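Local structure of sensor protein (Shewanella oneidensis, 3LIC) at residues W209-F220 and L224-V235; E7-A15 and T240-E248. The protein is a putative transmembrane histidine kinase of a two-component system, whose extracellular PDC-fold domain probably senses signals outside the cell. All coordinates share one frame; numbering follows the deposited sequence.

Contact 1 of 2, residues W209-F220 and L224-V235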
loop_
_atom_site.group_PDB
_atom_site.type_symbol
_atom_site.label_atom_id
_atom_site.label_comp_id
_atom_site.label_asym_id
_atom_site.label_seq_id
_atom_site.Cartn_x
_atom_site.Cartn_y
_atom_site.Cartn_z
ATOM N N TRP A 209 -1.239 -9.282 15.879
ATOM C CA TRP A 209 -0.352 -10.218 15.212
ATOM C C TRP A 209 0.840 -10.536 16.069
ATOM O O TRP A 209 1.529 -11.533 15.879
ATOM C CB TRP A 209 0.090 -9.680 13.852
ATOM C CG TRP A 209 0.944 -8.442 13.900
ATOM C CD1 TRP A 209 0.525 -7.142 14.106
ATOM C CD2 TRP A 209 2.370 -8.388 13.722
ATOM N NE1 TRP A 209 1.616 -6.284 14.064
ATOM C CE2 TRP A 209 2.752 -7.021 13.827
ATOM C CE3 TRP A 209 3.357 -9.365 13.477
ATOM C CZ2 TRP A 209 4.060 -6.606 13.700
ATOM C CZ3 TRP A 209 4.690 -8.945 13.341
ATOM C CH2 TRP A 209 5.027 -7.567 13.452
ATOM N N LEU A 210 1.083 -9.674 17.022
ATOM C CA LEU A 210 2.175 -9.913 17.943
ATOM C C LEU A 210 1.649 -9.724 19.345
ATOM O O LEU A 210 1.085 -8.687 19.672
ATOM C CB LEU A 210 3.314 -8.917 17.701
ATOM C CG LEU A 210 4.594 -9.210 18.484
ATOM C CD1 LEU A 210 5.275 -10.535 17.967
ATOM C CD2 LEU A 210 5.508 -7.974 18.455
ATOM N N ASP A 211 1.830 -10.730 20.172
ATOM C CA ASP A 211 1.477 -10.591 21.559
ATOM C C ASP A 211 2.590 -9.830 22.325
ATOM O O ASP A 211 3.687 -10.357 22.563
ATOM C CB ASP A 211 1.182 -11.984 22.136
ATOM C CG ASP A 211 1.081 -11.972 23.647
ATOM O OD1 ASP A 211 0.970 -10.860 24.254
ATOM O OD2 ASP A 211 1.170 -13.083 24.218
ATOM N N LYS A 212 2.329 -8.572 22.675
ATOM C CA LYS A 212 3.344 -7.779 23.371
ATOM C C LYS A 212 3.358 -8.026 24.878
ATOM O O LYS A 212 4.257 -7.578 25.578
ATOM C CB LYS A 212 3.166 -6.297 23.107
ATOM C CG LYS A 212 3.430 -5.923 21.709
ATOM C CD LYS A 212 3.261 -4.459 21.562
ATOM C CE LYS A 212 2.546 -4.150 20.281
ATOM N NZ LYS A 212 2.708 -2.707 20.017
ATOM N N GLN A 213 2.350 -8.732 25.367
ATOM C CA GLN A 213 2.299 -9.079 26.768
ATOM C C GLN A 213 3.238 -10.259 27.058
ATOM O O GLN A 213 3.281 -10.747 28.195
ATOM C CB GLN A 213 0.862 -9.411 27.218
ATOM C CG GLN A 213 -0.060 -8.188 27.437
ATOM C CD GLN A 213 0.625 -7.017 28.186
ATOM O OE1 GLN A 213 1.196 -7.191 29.283
ATOM N NE2 GLN A 213 0.550 -5.813 27.599
ATOM N N ASN A 214 3.995 -10.707 26.050
ATOM C CA ASN A 214 4.873 -11.876 26.222
ATOM C C ASN A 214 6.330 -11.470 26.414
ATOM O O ASN A 214 6.895 -10.763 25.582
ATOM C CB ASN A 214 4.714 -12.879 25.075
ATOM C CG ASN A 214 5.698 -13.992 25.157
ATOM O OD1 ASN A 214 6.706 -13.869 25.832
ATOM N ND2 ASN A 214 5.438 -15.077 24.461
ATOM N N ILE A 215 6.917 -11.894 27.533
ATOM C CA ILE A 215 8.282 -11.448 27.925
ATOM C C ILE A 215 9.281 -11.533 26.780
ATOM O O ILE A 215 10.105 -10.666 26.611
ATOM C CB ILE A 215 8.852 -12.259 29.136
ATOM C CG1 ILE A 215 8.204 -11.779 30.414
ATOM C CG2 ILE A 215 10.364 -12.041 29.266
ATOM C CD1 ILE A 215 8.222 -10.235 30.526
ATOM N N LYS A 216 9.185 -12.600 26.000
ATOM C CA LYS A 216 10.044 -12.808 24.855
ATOM C C LYS A 216 9.921 -11.767 23.766
ATOM O O LYS A 216 10.874 -11.562 23.020
ATOM C CB LYS A 216 9.833 -14.206 24.323
ATOM C CG LYS A 216 9.962 -15.212 25.450
ATOM C CD LYS A 216 9.836 -16.660 25.006
ATOM C CE LYS A 216 8.575 -17.239 25.587
ATOM N NZ LYS A 216 8.565 -18.714 25.415
ATOM N N ASN A 217 8.800 -11.049 23.692
ATOM C CA ASN A 217 8.616 -10.110 22.572
ATOM C C ASN A 217 9.027 -8.703 22.834
ATOM O O ASN A 217 8.946 -7.852 21.957
ATOM C CB ASN A 217 7.191 -10.114 22.054
ATOM C CG ASN A 217 6.791 -11.462 21.479
ATOM O OD1 ASN A 217 7.635 -12.313 21.143
ATOM N ND2 ASN A 217 5.487 -11.681 21.395
ATOM N N ILE A 218 9.488 -8.451 24.047
ATOM C CA ILE A 218 9.767 -7.087 24.456
ATOM C C ILE A 218 10.733 -6.396 23.528
ATOM O O ILE A 218 10.450 -5.283 23.084
ATOM C CB ILE A 218 10.286 -7.010 25.905
ATOM C CG1 ILE A 218 9.204 -7.543 26.852
ATOM C CG2 ILE A 218 10.788 -5.537 26.235
ATOM C CD1 ILE A 218 9.600 -7.515 28.349
ATOM N N ALA A 219 11.884 -7.022 23.244
ATOM C CA ALA A 219 12.886 -6.353 22.408
ATOM C C ALA A 219 12.353 -6.133 20.986
ATOM O O ALA A 219 12.639 -5.112 20.352
ATOM C CB ALA A 219 14.216 -7.122 22.393
ATOM N N PHE A 220 11.585 -7.092 20.469
ATOM C CA PHE A 220 10.984 -6.904 19.152
ATOM C C PHE A 220 10.000 -5.719 19.243
ATOM O O PHE A 220 10.040 -4.798 18.430
ATOM C CB PHE A 220 10.311 -8.206 18.667
ATOM C CG PHE A 220 9.847 -8.157 17.239
ATOM C CD1 PHE A 220 10.674 -7.669 16.257
ATOM C CD2 PHE A 220 8.552 -8.588 16.888
ATOM C CE1 PHE A 220 10.272 -7.600 14.940
ATOM C CE2 PHE A 220 8.123 -8.529 15.561
ATOM C CZ PHE A 220 8.997 -8.029 14.570
ATOM N N LEU A 224 10.044 -2.070 17.192
ATOM C CA LEU A 224 8.904 -1.546 16.423
ATOM C C LEU A 224 8.509 -0.151 16.907
ATOM O O LEU A 224 8.476 0.748 16.101
ATOM C CB LEU A 224 7.717 -2.542 16.412
ATOM C CG LEU A 224 7.980 -3.910 15.704
ATOM C CD1 LEU A 224 6.774 -4.809 15.740
ATOM C CD2 LEU A 224 8.491 -3.807 14.246
ATOM N N ASN A 225 8.255 0.032 18.215
ATOM C CA ASN A 225 7.936 1.374 18.820
ATOM C C ASN A 225 8.943 2.498 18.625
ATOM O O ASN A 225 8.583 3.632 18.460
ATOM C CB ASN A 225 7.711 1.259 20.322
ATOM C CG ASN A 225 6.585 0.326 20.656
ATOM O OD1 ASN A 225 5.661 0.151 19.865
ATOM N ND2 ASN A 225 6.644 -0.292 21.838
ATOM N N ASP A 226 10.215 2.187 18.683
ATOM C CA ASP A 226 11.226 3.213 18.468
ATOM C C ASP A 226 11.297 3.610 17.003
ATOM O O ASP A 226 11.914 4.604 16.665
ATOM C CB ASP A 226 12.613 2.755 18.944
ATOM C CG ASP A 226 12.723 2.660 20.496
ATOM O OD1 ASP A 226 11.785 3.045 21.252
ATOM O OD2 ASP A 226 13.767 2.172 20.959
ATOM N N GLY A 227 10.656 2.838 16.125
ATOM C CA GLY A 227 10.754 3.137 14.701
ATOM C C GLY A 227 12.194 3.068 14.208
ATOM O O GLY A 227 12.641 3.907 13.447
ATOM N N GLN A 228 12.935 2.066 14.647
ATOM C CA GLN A 228 14.317 1.910 14.224
ATOM C C GLN A 228 14.473 0.647 13.347
ATOM O O GLN A 228 13.726 -0.317 13.540
ATOM C CB GLN A 228 15.181 1.771 15.491
ATOM C CG GLN A 228 15.036 2.950 16.497
ATOM C CD GLN A 228 16.193 3.959 16.424
ATOM O OE1 GLN A 228 17.194 3.793 17.111
ATOM N NE2 GLN A 228 16.048 5.005 15.609
ATOM N N ALA A 229 15.433 0.649 12.423
ATOM C CA ALA A 229 15.941 -0.578 11.788
ATOM C C ALA A 229 16.592 -1.493 12.866
ATOM O O ALA A 229 17.213 -0.978 13.801
ATOM C CB ALA A 229 16.963 -0.232 10.703
ATOM N N GLY A 230 16.427 -2.811 12.790
ATOM C CA GLY A 230 17.096 -3.687 13.742
ATOM C C GLY A 230 16.743 -5.161 13.617
ATOM O O GLY A 230 15.883 -5.520 12.799
ATOM N N GLN A 231 17.355 -5.999 14.453
ATOM C CA GLN A 231 17.152 -7.448 14.417
ATOM C C GLN A 231 16.625 -7.871 15.797
ATOM O O GLN A 231 17.022 -7.313 16.780
ATOM C CB GLN A 231 18.492 -8.183 14.145
ATOM C CG GLN A 231 19.030 -8.217 12.646
ATOM C CD GLN A 231 19.230 -6.824 12.009
ATOM O OE1 GLN A 231 20.158 -6.097 12.370
ATOM N NE2 GLN A 231 18.352 -6.449 11.063
ATOM N N ALA A 232 15.789 -8.887 15.885
ATOM C CA ALA A 232 15.352 -9.365 17.154
ATOM C C ALA A 232 14.558 -10.619 16.901
ATOM O O ALA A 232 14.065 -10.808 15.816
ATOM C CB ALA A 232 14.472 -8.346 17.845
ATOM N N SER A 233 14.428 -11.484 17.903
ATOM C CA SER A 233 13.484 -12.552 17.758
ATOM C C SER A 233 12.179 -12.262 18.468
ATOM O O SER A 233 11.966 -11.166 19.046
ATOM C CB SER A 233 14.044 -13.898 18.209
ATOM O OG SER A 233 14.514 -13.769 19.502
ATOM N N PHE A 234 11.284 -13.242 18.346
ATOM C CA PHE A 234 9.943 -13.126 18.885
ATOM C C PHE A 234 9.229 -14.451 18.739
ATOM O O PHE A 234 9.717 -15.308 17.996
ATOM C CB PHE A 234 9.178 -11.966 18.230
ATOM C CG PHE A 234 8.543 -12.313 16.946
ATOM C CD1 PHE A 234 7.335 -12.996 16.921
ATOM C CD2 PHE A 234 9.117 -11.924 15.749
ATOM C CE1 PHE A 234 6.721 -13.294 15.731
ATOM C CE2 PHE A 234 8.513 -12.232 14.571
ATOM C CZ PHE A 234 7.305 -12.918 14.564
ATOM N N VAL A 235 8.149 -14.632 19.513
ATOM C CA VAL A 235 7.217 -15.775 19.356
ATOM C C VAL A 235 5.828 -15.337 18.819
ATOM O O VAL A 235 5.348 -14.213 19.095
ATOM C CB VAL A 235 7.023 -16.597 20.678
ATOM C CG1 VAL A 235 8.355 -16.881 21.331
ATOM C CG2 VAL A 235 6.114 -15.855 21.641
HETATM O O HOH W 1 11.742 -9.413 21.124
#

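Contact 2 of 2, residues E7-A15 and T240-E248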
loop_
_atom_site.group_PDB
_atom_site.type_symbol
_atom_site.label_atom_id
_atom_site.label_comp_id
_atom_site.label_asym_id
_atom_site.label_seq_id
_atom_site.Cartn_x
_atom_site.Cartn_y
_atom_site.Cartn_z
ATOM N N GLU A 7 23.889 -18.066 14.648
ATOM C CA GLU A 7 22.912 -16.993 14.828
ATOM C C GLU A 7 23.336 -15.615 14.287
ATOM O O GLU A 7 22.534 -14.916 13.698
ATOM C CB GLU A 7 22.494 -16.831 16.288
ATOM C CG GLU A 7 21.423 -15.762 16.453
ATOM C CD GLU A 7 20.814 -15.812 17.835
ATOM O OE1 GLU A 7 21.506 -15.375 18.792
ATOM O OE2 GLU A 7 19.667 -16.335 17.961
ATOM N N LYS A 8 24.579 -15.223 14.531
ATOM C CA LYS A 8 25.035 -13.979 14.012
ATOM C C LYS A 8 25.009 -13.982 12.444
ATOM O O LYS A 8 24.689 -12.967 11.824
ATOM C CB LYS A 8 26.397 -13.703 14.557
ATOM C CG LYS A 8 27.056 -12.485 14.039
ATOM C CD LYS A 8 28.550 -12.617 14.262
ATOM C CE LYS A 8 29.349 -11.762 13.232
ATOM N NZ LYS A 8 29.924 -10.568 13.913
ATOM N N ARG A 9 25.308 -15.120 11.817
ATOM C CA ARG A 9 25.260 -15.222 10.355
ATOM C C ARG A 9 23.806 -15.160 9.888
ATOM O O ARG A 9 23.533 -14.545 8.874
ATOM C CB ARG A 9 25.875 -16.550 9.871
ATOM C CG ARG A 9 26.207 -16.662 8.378
ATOM C CD ARG A 9 27.099 -17.946 8.167
ATOM N NE ARG A 9 27.766 -18.306 9.432
ATOM C CZ ARG A 9 28.006 -19.550 9.832
ATOM N NH1 ARG A 9 27.670 -20.555 9.055
ATOM N NH2 ARG A 9 28.590 -19.796 11.009
ATOM N N LEU A 10 22.896 -15.839 10.588
ATOM C CA LEU A 10 21.489 -15.794 10.255
ATOM C C LEU A 10 20.955 -14.364 10.255
ATOM O O LEU A 10 20.176 -13.983 9.357
ATOM C CB LEU A 10 20.617 -16.672 11.183
ATOM C CG LEU A 10 20.887 -18.180 11.053
ATOM C CD1 LEU A 10 20.106 -19.008 12.098
ATOM C CD2 LEU A 10 20.627 -18.686 9.572
ATOM N N TYR A 11 21.337 -13.578 11.263
ATOM C CA TYR A 11 20.853 -12.196 11.350
ATOM C C TYR A 11 21.437 -11.321 10.235
ATOM O O TYR A 11 20.786 -10.345 9.775
ATOM C CB TYR A 11 21.157 -11.569 12.708
ATOM C CG TYR A 11 20.082 -11.845 13.744
ATOM C CD1 TYR A 11 18.720 -11.598 13.462
ATOM C CD2 TYR A 11 20.420 -12.357 15.012
ATOM C CE1 TYR A 11 17.751 -11.871 14.409
ATOM C CE2 TYR A 11 19.446 -12.605 15.978
ATOM C CZ TYR A 11 18.126 -12.361 15.674
ATOM O OH TYR A 11 17.181 -12.588 16.619
ATOM N N GLU A 12 22.670 -11.620 9.834
ATOM C CA GLU A 12 23.298 -10.783 8.807
ATOM C C GLU A 12 22.555 -11.006 7.496
ATOM O O GLU A 12 22.311 -10.086 6.783
ATOM C CB GLU A 12 24.795 -11.087 8.686
ATOM C CG GLU A 12 25.502 -10.861 10.026
ATOM C CD GLU A 12 27.008 -11.087 9.965
ATOM O OE1 GLU A 12 27.458 -11.926 9.129
ATOM O OE2 GLU A 12 27.716 -10.435 10.772
ATOM N N ASN A 13 22.154 -12.245 7.233
ATOM C CA ASN A 13 21.469 -12.587 6.008
ATOM C C ASN A 13 20.074 -11.985 6.039
ATOM O O ASN A 13 19.638 -11.423 5.062
ATOM C CB ASN A 13 21.361 -14.093 5.828
ATOM C CG ASN A 13 22.711 -14.756 5.593
ATOM O OD1 ASN A 13 23.710 -14.093 5.344
ATOM N ND2 ASN A 13 22.744 -16.082 5.701
ATOM N N LEU A 14 19.396 -12.096 7.177
ATOM C CA LEU A 14 18.068 -11.497 7.328
ATOM C C LEU A 14 18.172 -9.994 7.138
ATOM O O LEU A 14 17.249 -9.426 6.547
ATOM C CB LEU A 14 17.377 -11.833 8.669
ATOM C CG LEU A 14 16.811 -13.245 8.815
ATOM C CD1 LEU A 14 16.496 -13.529 10.289
ATOM C CD2 LEU A 14 15.551 -13.582 7.938
ATOM N N ALA A 15 19.267 -9.366 7.614
ATOM C CA ALA A 15 19.432 -7.892 7.498
ATOM C C ALA A 15 19.563 -7.530 6.033
ATOM O O ALA A 15 19.091 -6.469 5.605
ATOM C CB ALA A 15 20.674 -7.371 8.241
ATOM N N THR A 240 5.768 -20.427 18.199
ATOM C CA THR A 240 6.931 -20.588 17.326
ATOM C C THR A 240 7.865 -19.361 17.448
ATOM O O THR A 240 7.406 -18.211 17.360
ATOM C CB THR A 240 6.502 -20.778 15.857
ATOM O OG1 THR A 240 5.496 -21.791 15.799
ATOM C CG2 THR A 240 7.716 -21.146 14.943
ATOM N N VAL A 241 9.158 -19.609 17.664
ATOM C CA VAL A 241 10.171 -18.533 17.702
ATOM C C VAL A 241 10.666 -18.164 16.296
ATOM O O VAL A 241 11.044 -19.057 15.516
ATOM C CB VAL A 241 11.413 -18.974 18.541
ATOM C CG1 VAL A 241 12.335 -17.777 18.840
ATOM C CG2 VAL A 241 10.941 -19.578 19.838
ATOM N N TYR A 242 10.669 -16.870 15.983
ATOM C CA TYR A 242 11.193 -16.357 14.720
ATOM C C TYR A 242 12.437 -15.540 14.997
ATOM O O TYR A 242 12.518 -14.887 16.023
ATOM C CB TYR A 242 10.170 -15.434 14.055
ATOM C CG TYR A 242 8.960 -16.148 13.541
ATOM C CD1 TYR A 242 8.817 -16.432 12.183
ATOM C CD2 TYR A 242 7.963 -16.530 14.398
ATOM C CE1 TYR A 242 7.699 -17.107 11.702
ATOM C CE2 TYR A 242 6.876 -17.185 13.953
ATOM C CZ TYR A 242 6.735 -17.473 12.608
ATOM O OH TYR A 242 5.602 -18.121 12.193
ATOM N N LEU A 243 13.368 -15.521 14.054
ATOM C CA LEU A 243 14.344 -14.467 13.991
ATOM C C LEU A 243 13.832 -13.455 12.955
ATOM O O LEU A 243 13.294 -13.853 11.907
ATOM C CB LEU A 243 15.725 -15.056 13.599
ATOM C CG LEU A 243 16.673 -15.501 14.745
ATOM C CD1 LEU A 243 16.004 -16.288 15.830
ATOM C CD2 LEU A 243 17.865 -16.248 14.162
ATOM N N ALA A 244 13.958 -12.159 13.244
ATOM C CA ALA A 244 13.319 -11.109 12.407
ATOM C C ALA A 244 14.276 -9.964 12.202
ATOM O O ALA A 244 15.154 -9.689 13.050
ATOM C CB ALA A 244 12.077 -10.596 13.052
ATOM N N SER A 245 14.124 -9.306 11.074
ATOM C CA SER A 245 14.912 -8.156 10.775
ATOM C C SER A 245 13.982 -7.102 10.236
ATOM O O SER A 245 13.193 -7.375 9.332
ATOM C CB SER A 245 15.973 -8.510 9.746
ATOM O OG SER A 245 16.741 -7.396 9.433
ATOM N N VAL A 246 14.105 -5.888 10.772
ATOM C CA VAL A 246 13.245 -4.768 10.471
ATOM C C VAL A 246 14.099 -3.801 9.699
ATOM O O VAL A 246 15.192 -3.489 10.129
ATOM C CB VAL A 246 12.841 -4.049 11.784
ATOM C CG1 VAL A 246 12.030 -2.733 11.519
ATOM C CG2 VAL A 246 12.112 -4.998 12.719
ATOM N N ALA A 247 13.600 -3.299 8.564
ATOM C CA ALA A 247 14.303 -2.267 7.818
ATOM C C ALA A 247 13.318 -1.143 7.583
ATOM O O ALA A 247 12.119 -1.368 7.410
ATOM C CB ALA A 247 14.803 -2.791 6.508
ATOM N N GLU A 248 13.843 0.074 7.566
ATOM C CA GLU A 248 13.022 1.236 7.335
ATOM C C GLU A 248 12.934 1.651 5.837
ATOM O O GLU A 248 13.890 1.516 5.059
ATOM C CB GLU A 248 13.539 2.376 8.188
ATOM C CG GLU A 248 12.675 3.584 8.060
ATOM C CD GLU A 248 12.749 4.459 9.278
ATOM O OE1 GLU A 248 11.929 4.239 10.197
ATOM O OE2 GLU A 248 13.633 5.346 9.307
#

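Contact 1 of 2, residues W209-F220 and L224-V235
F220 and F234 reach each other through different first torsions: F220 holds CG opposite its backbone N (chi1 -171°), whereas F234 tucks CG between N and the carbonyl carbon (chi1 84°). Both rings then point the same way, side by side, where helix 218-226 folds back over strand 230-235, an outer strand of the five-stranded antiparallel sheet of what is probably the second of two PDC modules. Their planes are only 11° from parallel but displaced, with centroids 4.8 Å apart, so they barely overlap and the contact runs from F220 CE2 to F234 CD2 at 3.5 Å. L224 CD1 sits over the opposite face of F220, 4.2 Å from the ring centroid, in a CH-pi contact; the same methyl meets W209 CZ2, which extends the apolar layer. L210 CD1 lies in the plane of the F220 ring at its edge and also packs against F234 CD1 at 3.4 Å. One residue on from F234, a side-chain amide meets the backbone of V235. N217 OD1 receives V235 N at 2.9 Å in the plane of its carbonyl; N217 ND2 reaches V235 O only weakly, but also donates to D211 O, which helps fix the amide's rotation. The loop is shaped locally by two Asx turns, at D211 and N214, and the helix closes in a Schellman motif at G227. A water bridges the two backbones, donating to K216 O at 3.0 Å and to S233 O at 2.7 Å.

Contact 2 of 2, residues E7-A15 and T240-E248
Apolar contacts dominate where L243 meets Y11, L10 and L14. With chi1 at -91°, outside the usual staggered positions, L243 brings its branched end against one face of the phenol of Y11: CD2 lies over that face, offset toward the rim, and the branch carbon CG is 3.6 Å from Y11 CZ. The two side chains cross at about a right angle, as do L243 and L10, whose CB and CD1 are both 4.1 Å from L243 CD2. One turn further along the helix, L14 CD1 rests 3.7 Å from L243 CB, while L14 CB meets S245 CB at 3.8 Å. All this joins the start of the long helix 2-46 to strand 241-248, which lies inside the five-stranded antiparallel sheet of this PDC-fold sensor; the axes of segments 7-15 and 241-248 come within 7.8 Å, with their N-to-C directions 39° apart. L265 and F266 of the C-terminal helix 262-268 add to the same apolar layer, touching L14 and L10 respectively. Contacts of apolar groups with backbone oxygens form a second class. A244 O faces the edge of the Y11 ring, 3.7 Å from CE1, and L14 CD1 comes within 3.6 Å of L243 O. The hydroxyl of S245 makes the third kind. With OG opposite its backbone N (chi1 179°), S245 places OG 3.4 Å from A15 CA, and its hydrogen bonds go to residues beyond the two segments: Q231 NE2 on the adjoining strand and S18 OG, three residues beyond A15 on the same helix.

How the contacts relate
The two contacts, with centres about 12 Å apart, lie on opposite faces of the five-stranded sheet and share its neighbouring strands 230-235 and 241-248. Along the chain, contact 1 is nested within the long loop that contact 2 closes: helix 7-15 comes first, then 209-220 and 224-235, and lastly 240-248. The strands are joined by antiparallel backbone bonds and by the stacked rings of F234 and Y242. On strand 241-248, A244 and V246 turn to F220, whereas L243 and S245 turn to helix 2-46. The result is a three-layer build of helix 218-226, sheet and helix 2-46, which ties the long N-terminal helix to the C-terminal strands of the domain.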